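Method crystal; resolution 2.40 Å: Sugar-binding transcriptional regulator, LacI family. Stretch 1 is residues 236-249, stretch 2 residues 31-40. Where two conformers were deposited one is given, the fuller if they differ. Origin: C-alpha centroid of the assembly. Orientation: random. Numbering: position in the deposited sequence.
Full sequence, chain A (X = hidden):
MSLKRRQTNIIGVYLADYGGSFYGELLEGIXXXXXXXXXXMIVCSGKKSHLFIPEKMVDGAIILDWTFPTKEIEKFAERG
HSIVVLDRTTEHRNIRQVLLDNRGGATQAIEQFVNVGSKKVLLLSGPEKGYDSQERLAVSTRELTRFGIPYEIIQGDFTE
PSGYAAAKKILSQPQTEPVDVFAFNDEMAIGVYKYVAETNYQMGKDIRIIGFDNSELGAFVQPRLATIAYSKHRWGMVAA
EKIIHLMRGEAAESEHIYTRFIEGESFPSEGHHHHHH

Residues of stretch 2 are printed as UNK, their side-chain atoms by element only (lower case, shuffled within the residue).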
ATOM      1  N   GLY A 236     -11.537  -9.965  -2.956  1.00 32.84           N
ATOM      2  CA  GLY A 236     -11.546 -10.036  -1.498  1.00 36.46           C
ATOM      3  C   GLY A 236     -12.841 -10.509  -0.850  1.00 34.88           C
ATOM      4  O   GLY A 236     -12.806 -11.259   0.123  1.00 37.10           O
ATOM      5  N   MET A 237     -13.975 -10.072  -1.394  1.00 33.53           N
ATOM      6  CA  MET A 237     -15.294 -10.448  -0.891  1.00 36.05           C
ATOM      7  C   MET A 237     -15.550 -11.945  -1.057  1.00 39.19           C
ATOM      8  O   MET A 237     -15.984 -12.610  -0.111  1.00 41.78           O
ATOM      9  CB  MET A 237     -16.384  -9.652  -1.612  1.00 41.18           C
ATOM     10  CG  MET A 237     -17.714  -9.590  -0.863  1.00 72.95           C
ATOM     11  SD  MET A 237     -17.922  -8.087   0.122  1.00 85.09           S
ATOM     12  CE  MET A 237     -18.785  -7.049  -1.056  1.00 89.36           C
ATOM     13  N   VAL A 238     -15.267 -12.456  -2.258  1.00 36.24           N
ATOM     14  CA  VAL A 238     -15.413 -13.875  -2.597  1.00 33.63           C
ATOM     15  C   VAL A 238     -14.436 -14.742  -1.798  1.00 32.25           C
ATOM     16  O   VAL A 238     -14.792 -15.844  -1.371  1.00 40.30           O
ATOM     17  CB  VAL A 238     -15.275 -14.120  -4.137  1.00 30.89           C
ATOM     18  CG1 VAL A 238     -15.215 -15.590  -4.473  1.00 27.44           C
ATOM     19  CG2 VAL A 238     -16.430 -13.490  -4.880  1.00 36.69           C
ATOM     20  N   ALA A 239     -13.221 -14.242  -1.581  1.00 32.12           N
ATOM     21  CA  ALA A 239     -12.233 -14.958  -0.751  1.00 33.79           C
ATOM     22  C   ALA A 239     -12.689 -15.077   0.701  1.00 30.97           C
ATOM     23  O   ALA A 239     -12.547 -16.138   1.312  1.00 33.62           O
ATOM     24  CB  ALA A 239     -10.879 -14.289  -0.821  1.00 19.76           C
ATOM     25  N   ALA A 240     -13.253 -13.989   1.227  1.00 38.84           N
ATOM     26  CA  ALA A 240     -13.821 -13.956   2.579  1.00 39.72           C
ATOM     27  C   ALA A 240     -15.012 -14.907   2.757  1.00 41.77           C
ATOM     28  O   ALA A 240     -15.104 -15.589   3.769  1.00 45.05           O
ATOM     29  CB  ALA A 240     -14.211 -12.542   2.951  1.00 30.22           C
ATOM     30  N   GLU A 241     -15.910 -14.962   1.774  1.00 44.42           N
ATOM     31  CA  GLU A 241     -17.076 -15.845   1.860  1.00 46.67           C
ATOM     32  C   GLU A 241     -16.668 -17.308   1.693  1.00 42.88           C
ATOM     33  O   GLU A 241     -17.292 -18.199   2.264  1.00 48.97           O
ATOM     34  CB  GLU A 241     -18.179 -15.436   0.857  1.00 51.28           C
ATOM     35  CG  GLU A 241     -18.332 -16.323  -0.400  1.00 56.30           C
ATOM     36  CD  GLU A 241     -19.434 -15.862  -1.358  1.00 60.26           C
ATOM     37  OE1 GLU A 241     -19.838 -14.676  -1.312  1.00 68.64           O
ATOM     38  OE2 GLU A 241     -19.892 -16.693  -2.169  1.00 63.43           O
ATOM     39  N   LYS A 242     -15.605 -17.538   0.927  1.00 40.65           N
ATOM     40  CA  LYS A 242     -15.097 -18.875   0.680  1.00 37.25           C
ATOM     41  C   LYS A 242     -14.431 -19.471   1.905  1.00 36.99           C
ATOM     42  O   LYS A 242     -14.546 -20.662   2.134  1.00 43.20           O
ATOM     43  CB  LYS A 242     -14.100 -18.864  -0.477  1.00 43.39           C
ATOM     44  CG  LYS A 242     -14.194 -20.073  -1.388  1.00 49.55           C
ATOM     45  CD  LYS A 242     -14.747 -19.706  -2.756  1.00 53.50           C
ATOM     46  CE  LYS A 242     -16.223 -19.338  -2.721  1.00 53.68           C
ATOM     47  NZ  LYS A 242     -16.904 -19.652  -3.994  1.00 47.88           N
ATOM     48  N   ILE A 243     -13.724 -18.645   2.676  1.00 39.26           N
ATOM     49  CA  ILE A 243     -13.040 -19.112   3.884  1.00 39.82           C
ATOM     50  C   ILE A 243     -14.038 -19.431   5.013  1.00 41.76           C
ATOM     51  O   ILE A 243     -13.863 -20.411   5.736  1.00 40.46           O
ATOM     52  CB  ILE A 243     -11.854 -18.156   4.321  1.00 33.87           C
ATOM     53  CG1 ILE A 243     -10.983 -18.795   5.393  1.00 31.13           C
ATOM     54  CG2 ILE A 243     -12.323 -16.797   4.796  1.00 27.97           C
ATOM     55  CD1 ILE A 243      -9.947 -19.686   4.845  1.00 26.82           C
ATOM     56  N   ILE A 244     -15.096 -18.627   5.126  1.00 39.05           N
ATOM     57  CA  ILE A 244     -16.174 -18.899   6.074  1.00 43.95           C
ATOM     58  C   ILE A 244     -16.866 -20.215   5.728  1.00 44.26           C
ATOM     59  O   ILE A 244     -16.899 -21.123   6.554  1.00 48.60           O
ATOM     60  CB  ILE A 244     -17.205 -17.740   6.141  1.00 48.77           C
ATOM     61  CG1 ILE A 244     -16.550 -16.441   6.648  1.00 52.86           C
ATOM     62  CG2 ILE A 244     -18.423 -18.125   6.994  1.00 50.82           C
ATOM     63  CD1 ILE A 244     -15.770 -16.562   7.956  1.00 62.11           C
ATOM     64  N   HIS A 245     -17.375 -20.318   4.498  1.00 44.74           N
ATOM     65  CA  HIS A 245     -18.071 -21.516   4.016  1.00 47.07           C
ATOM     66  C   HIS A 245     -17.219 -22.772   4.147  1.00 45.07           C
ATOM     67  O   HIS A 245     -17.716 -23.812   4.563  1.00 50.31           O
ATOM     68  CB  HIS A 245     -18.527 -21.336   2.562  1.00 50.00           C
ATOM     69  CG  HIS A 245     -19.756 -20.491   2.405  1.00 56.25           C
ATOM     70  ND1 HIS A 245     -19.925 -19.285   3.054  1.00 65.74           N
ATOM     71  CD2 HIS A 245     -20.867 -20.669   1.654  1.00 67.82           C
ATOM     72  CE1 HIS A 245     -21.092 -18.766   2.722  1.00 63.97           C
ATOM     73  NE2 HIS A 245     -21.684 -19.585   1.872  1.00 73.87           N
ATOM     74  N   LEU A 246     -15.933 -22.654   3.827  1.00 45.46           N
ATOM     75  CA  LEU A 246     -15.000 -23.780   3.883  1.00 47.32           C
ATOM     76  C   LEU A 246     -14.760 -24.282   5.308  1.00 51.79           C
ATOM     77  O   LEU A 246     -14.701 -25.494   5.537  1.00 56.25           O
ATOM     78  CB  LEU A 246     -13.672 -23.413   3.199  1.00 42.77           C
ATOM     79  CG  LEU A 246     -12.466 -24.351   3.212  1.00 44.51           C
ATOM     80  CD1 LEU A 246     -12.761 -25.648   2.484  1.00 44.60           C
ATOM     81  CD2 LEU A 246     -11.283 -23.646   2.594  1.00 37.84           C
ATOM     82  N   MET A 247     -14.646 -23.358   6.260  1.00 51.64           N
ATOM     83  CA  MET A 247     -14.373 -23.743   7.643  1.00 55.66           C
ATOM     84  C   MET A 247     -15.631 -24.171   8.397  1.00 57.08           C
ATOM     85  O   MET A 247     -15.542 -24.759   9.476  1.00 62.94           O
ATOM     86  CB  MET A 247     -13.561 -22.667   8.383  1.00 51.29           C
ATOM     87  CG  MET A 247     -14.323 -21.598   9.149  1.00 62.93           C
ATOM     88  SD  MET A 247     -13.223 -20.252   9.680  1.00 60.15           S
ATOM     89  CE  MET A 247     -11.629 -21.064   9.659  1.00 54.03           C
ATOM     90  N   ARG A 248     -16.790 -23.890   7.806  1.00 51.98           N
ATOM     91  CA  ARG A 248     -18.088 -24.321   8.329  0.50 51.80           C
ATOM     92  C   ARG A 248     -18.547 -25.611   7.651  1.00 53.34           C
ATOM     93  O   ARG A 248     -19.714 -25.994   7.750  1.00 59.28           O
ATOM     94  CB  ARG A 248     -19.148 -23.235   8.126  0.50 46.27           C
ATOM     95  CG  ARG A 248     -18.986 -22.000   8.999  0.50 50.08           C
ATOM     96  CD  ARG A 248     -20.275 -21.182   9.061  0.50 53.87           C
ATOM     97  NE  ARG A 248     -20.853 -20.925   7.742  0.50 53.46           N
ATOM     98  CZ  ARG A 248     -21.921 -20.161   7.520  0.50 53.35           C
ATOM     99  NH1 ARG A 248     -22.367 -19.992   6.280  0.50 45.21           N
ATOM    100  NH2 ARG A 248     -22.544 -19.562   8.529  0.50 52.29           N
ATOM    101  N   GLY A 249     -17.628 -26.266   6.944  1.00 53.58           N
ATOM    102  CA  GLY A 249     -17.888 -27.540   6.276  1.00 57.01           C
ATOM    103  C   GLY A 249     -18.726 -27.479   5.015  1.00 62.14           C
ATOM    104  O   GLY A 249     -18.956 -28.507   4.373  1.00 66.07           O
ATOM    105  N   UNK A  31     -12.214  -7.563   4.481  1.00 37.28           N
ATOM    106  CA  UNK A  31     -12.797  -6.975   5.696  1.00 46.08           C
ATOM    107  C   UNK A  31     -14.323  -6.963   5.718  1.00 42.62           C
ATOM    108  O   UNK A  31     -14.925  -7.396   6.700  1.00 43.66           O
ATOM    109  c   UNK A  31     -11.243  -5.381   6.970  1.00 59.93           C
ATOM    110  c   UNK A  31     -10.720  -3.940   7.040  1.00 62.06           C
ATOM    111  c   UNK A  31     -11.838  -2.906   7.255  1.00 74.13           C
ATOM    112  n   UNK A  31     -12.380  -2.891   8.644  1.00 75.29           N
ATOM    113  c   UNK A  31     -12.297  -5.545   5.896  1.00 45.13           C
ATOM    114  N   UNK A  32     -14.922  -6.472   4.632  1.00 41.46           N
ATOM    115  CA  UNK A  32     -16.374  -6.342   4.526  0.50 43.78           C
ATOM    116  C   UNK A  32     -17.055  -7.706   4.490  1.00 44.76           C
ATOM    117  O   UNK A  32     -18.120  -7.887   5.090  1.00 49.30           O
ATOM    118  c   UNK A  32     -18.120  -4.802   3.394  0.50 53.10           C
ATOM    119  c   UNK A  32     -20.615  -4.923   2.944  0.50 59.39           C
ATOM    120  c   UNK A  32     -19.261  -5.614   2.776  0.50 60.99           C
ATOM    121  c   UNK A  32     -16.760  -5.511   3.294  0.50 47.55           C
ATOM    122  n   UNK A  32     -21.146  -5.010   4.337  0.50 59.34           N
ATOM    123  N   UNK A  33     -16.439  -8.662   3.801  1.00 37.47           N
ATOM    124  CA  UNK A  33     -16.977 -10.010   3.700  1.00 33.84           C
ATOM    125  C   UNK A  33     -16.896 -10.764   5.014  1.00 39.81           C
ATOM    126  O   UNK A  33     -17.800 -11.527   5.358  1.00 45.63           O
ATOM    127  N   UNK A  34     -15.811 -10.537   5.750  1.00 38.44           N
ATOM    128  CA  UNK A  34     -15.597 -11.186   7.040  1.00 39.97           C
ATOM    129  C   UNK A  34     -16.458 -10.594   8.158  1.00 41.60           C
ATOM    130  O   UNK A  34     -16.911 -11.333   9.034  1.00 42.75           O
ATOM    131  c   UNK A  34     -13.133 -12.007   6.628  1.00 29.90           C
ATOM    132  c   UNK A  34     -11.731 -11.829   7.178  1.00 26.62           C
ATOM    133  c   UNK A  34     -13.537 -13.469   6.658  1.00 30.97           C
ATOM    134  c   UNK A  34     -14.117 -11.146   7.430  1.00 35.29           C
ATOM    135  N   UNK A  35     -16.684  -9.278   8.120  1.00 36.99           N
ATOM    136  CA  UNK A  35     -17.474  -8.578   9.141  1.00 42.90           C
ATOM    137  C   UNK A  35     -18.921  -9.059   9.213  1.00 44.82           C
ATOM    138  O   UNK A  35     -19.511  -9.077  10.293  1.00 48.25           O
ATOM    139  c   UNK A  35     -17.428  -7.072   8.931  1.00 39.06           C
ATOM    140  N   UNK A  36     -19.473  -9.459   8.067  1.00 48.07           N
ATOM    141  CA  UNK A  36     -20.834 -10.010   7.982  1.00 51.98           C
ATOM    142  C   UNK A  36     -21.000 -11.290   8.797  1.00 53.06           C
ATOM    143  O   UNK A  36     -22.096 -11.597   9.267  1.00 56.75           O
ATOM    144  c   UNK A  36     -21.223 -10.280   6.525  1.00 48.73           C
ATOM    145  c   UNK A  36     -21.350  -9.087   5.574  1.00 60.14           C
ATOM    146  c   UNK A  36     -21.450  -9.567   4.133  1.00 60.48           C
ATOM    147  c   UNK A  36     -22.542  -8.208   5.940  1.00 71.76           C
ATOM    148  N   UNK A  37     -19.901 -12.025   8.956  1.00 52.05           N
ATOM    149  CA  UNK A  37     -19.872 -13.246   9.744  1.00 48.33           C
ATOM    150  C   UNK A  37     -19.162 -13.048  11.085  1.00 45.85           C
ATOM    151  O   UNK A  37     -18.753 -14.027  11.720  1.00 51.44           O
ATOM    152  c   UNK A  37     -20.166 -14.637   5.285  1.00 72.95           C
ATOM    153  c   UNK A  37     -21.316 -15.415   5.355  1.00 70.71           C
ATOM    154  c   UNK A  37     -21.780 -15.854   6.592  1.00 71.49           C
ATOM    155  c   UNK A  37     -19.940 -14.736   7.692  1.00 60.03           C
ATOM    156  c   UNK A  37     -19.486 -14.300   6.453  1.00 68.63           C
ATOM    157  c   UNK A  37     -19.204 -14.369   8.945  1.00 55.55           C
ATOM    158  c   UNK A  37     -21.092 -15.514   7.751  1.00 65.58           C
ATOM    159  N   UNK A  38     -19.033 -11.786  11.507  1.00 37.02           N
ATOM    160  CA  UNK A  38     -18.341 -11.387  12.746  1.00 44.35           C
ATOM    161  C   UNK A  38     -16.889 -11.872  12.845  1.00 48.37           C
ATOM    162  O   UNK A  38     -16.402 -12.198  13.935  1.00 53.08           O
ATOM    163  o   UNK A  38     -21.488 -12.125  14.032  1.00 69.93           O
ATOM    164  c   UNK A  38     -20.559 -11.284  13.991  1.00 65.55           C
ATOM    165  c   UNK A  38     -19.133 -11.794  14.004  1.00 50.92           C
ATOM    166  o   UNK A  38     -20.750 -10.048  13.935  1.00 70.49           O
ATOM    167  N   UNK A  39     -16.209 -11.932  11.703  1.00 44.60           N
ATOM    168  CA  UNK A  39     -14.791 -12.267  11.672  1.00 41.35           C
ATOM    169  C   UNK A  39     -13.957 -11.020  11.458  1.00 36.58           C
ATOM    170  O   UNK A  39     -14.439 -10.019  10.929  1.00 33.42           O
ATOM    171  o   UNK A  39     -14.732 -18.686  12.396  1.00 64.36           O
ATOM    172  c   UNK A  39     -15.765 -15.314  11.427  1.00 47.90           C
ATOM    173  c   UNK A  39     -14.496 -13.298  10.583  1.00 42.59           C
ATOM    174  c   UNK A  39     -13.396 -15.495  11.164  1.00 39.01           C
ATOM    175  c   UNK A  39     -15.828 -16.634  11.871  1.00 46.93           C
ATOM    176  c   UNK A  39     -14.554 -14.727  11.063  1.00 42.48           C
ATOM    177  c   UNK A  39     -14.668 -17.381  11.957  1.00 53.33           C
ATOM    178  c   UNK A  39     -13.447 -16.821  11.602  1.00 42.87           C
ATOM    179  N   UNK A  40     -12.710 -11.085  11.899  1.00 38.75           N
ATOM    180  CA  UNK A  40     -11.754 -10.015  11.667  1.00 38.69           C
ATOM    181  C   UNK A  40     -10.488 -10.565  11.036  1.00 39.23           C
ATOM    182  O   UNK A  40     -10.292 -11.778  10.946  1.00 39.67           O
ATOM    183  o   UNK A  40     -12.348  -6.218  14.609  1.00 86.51           O
ATOM    184  c   UNK A  40     -12.460  -8.234  13.354  1.00 63.05           C
ATOM    185  c   UNK A  40     -12.051  -7.433  14.573  1.00 78.46           C
ATOM    186  c   UNK A  40     -11.427  -9.280  12.965  1.00 41.45           C
ATOM    187  o   UNK A  40     -11.439  -8.016  15.496  1.00 77.63           O
TER

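Position 31 carries four carbons in a row ending in a nitrogen, an unbranched amine chain whose CA-to-CB bond points away from stretch 1; it is Lys-31. Position 32 has the same composition. Its CA-to-CB bond runs sideways, and one of its chain carbons lies 3.9 Å from Met-237 SD while the terminal nitrogen leads away. This is Lys-32, and the touching atom is CD.

Position 33 has no side-chain atoms. Its CA sits 3.8 Å from Ala-240 CB and 4.9 Å from Met-237 CA. An ideal CB built here would point toward the helix and fall 2.7 Å from Ala-240 CB, a clash, and 3.3 Å from Met-237 O. The residue is Gly-33, and its bare backbone is what lets the two helices come this close.

Position 34 shows four carbons forked at the second. The forking carbon lies 3.9 Å from Ala-240 CB, and one terminal carbon is 4.0 Å from both Ile-243 CG2 and Ile-244 CD1. This is the pattern of Leu-34, the atoms being CG and CD2. Position 35 has a single carbon, out of reach of stretch 1: Ala-35. Position 36 again has four carbons forked at the second, and its side chain comes no nearer than 5.5 Å, giving Leu-36.

Position 37 has one carbon followed by a six-carbon ring without a heteroatom. Ile-244 CG2 stands 3.8 Å from the ring centroid and 12° off the normal, a CH-pi contact over the face. One ring carbon in turn lies over one face of the Arg-248 guanidinium, and another meets the edge of the His-245 ring, 4.3 Å from His-245 CE1. The residue is Phe-37, and these carbons are CD1 and CZ respectively.

Position 38 has two carbons, the second bearing two oxygens, and does not reach stretch 1: Asp-38. It closes a type I turn from Ala-35, with Asp-38 N donating to Ala-35 O at 3.0 Å. Position 39 has one carbon and a six-carbon ring bearing an oxygen; Ile-244 CD1 lies 3.8 Å from the ring centroid, 14° off the normal, and Met-247 SD approaches the oxygen at 3.5 Å. This is Tyr-39, the oxygen being OH. Position 40 has three carbons, the third carrying two oxygens, out of reach: Glu-40.

The contact buries 512 Å² and contains no hydrogen bond between the stretches, so packing carries it. The helix axes approach to 7.6 Å at a crossing angle of -32°, with Gly-33 meeting Met-237 and Ala-240. Phe-37, in the Ala-35 to Asp-38 turn, and Tyr-39, just after it, both bring a ring face to Ile-244, which offers CG2 to the first and CD1 to the second.

Stretch 2, residues 31-40: KKGLALFDYE
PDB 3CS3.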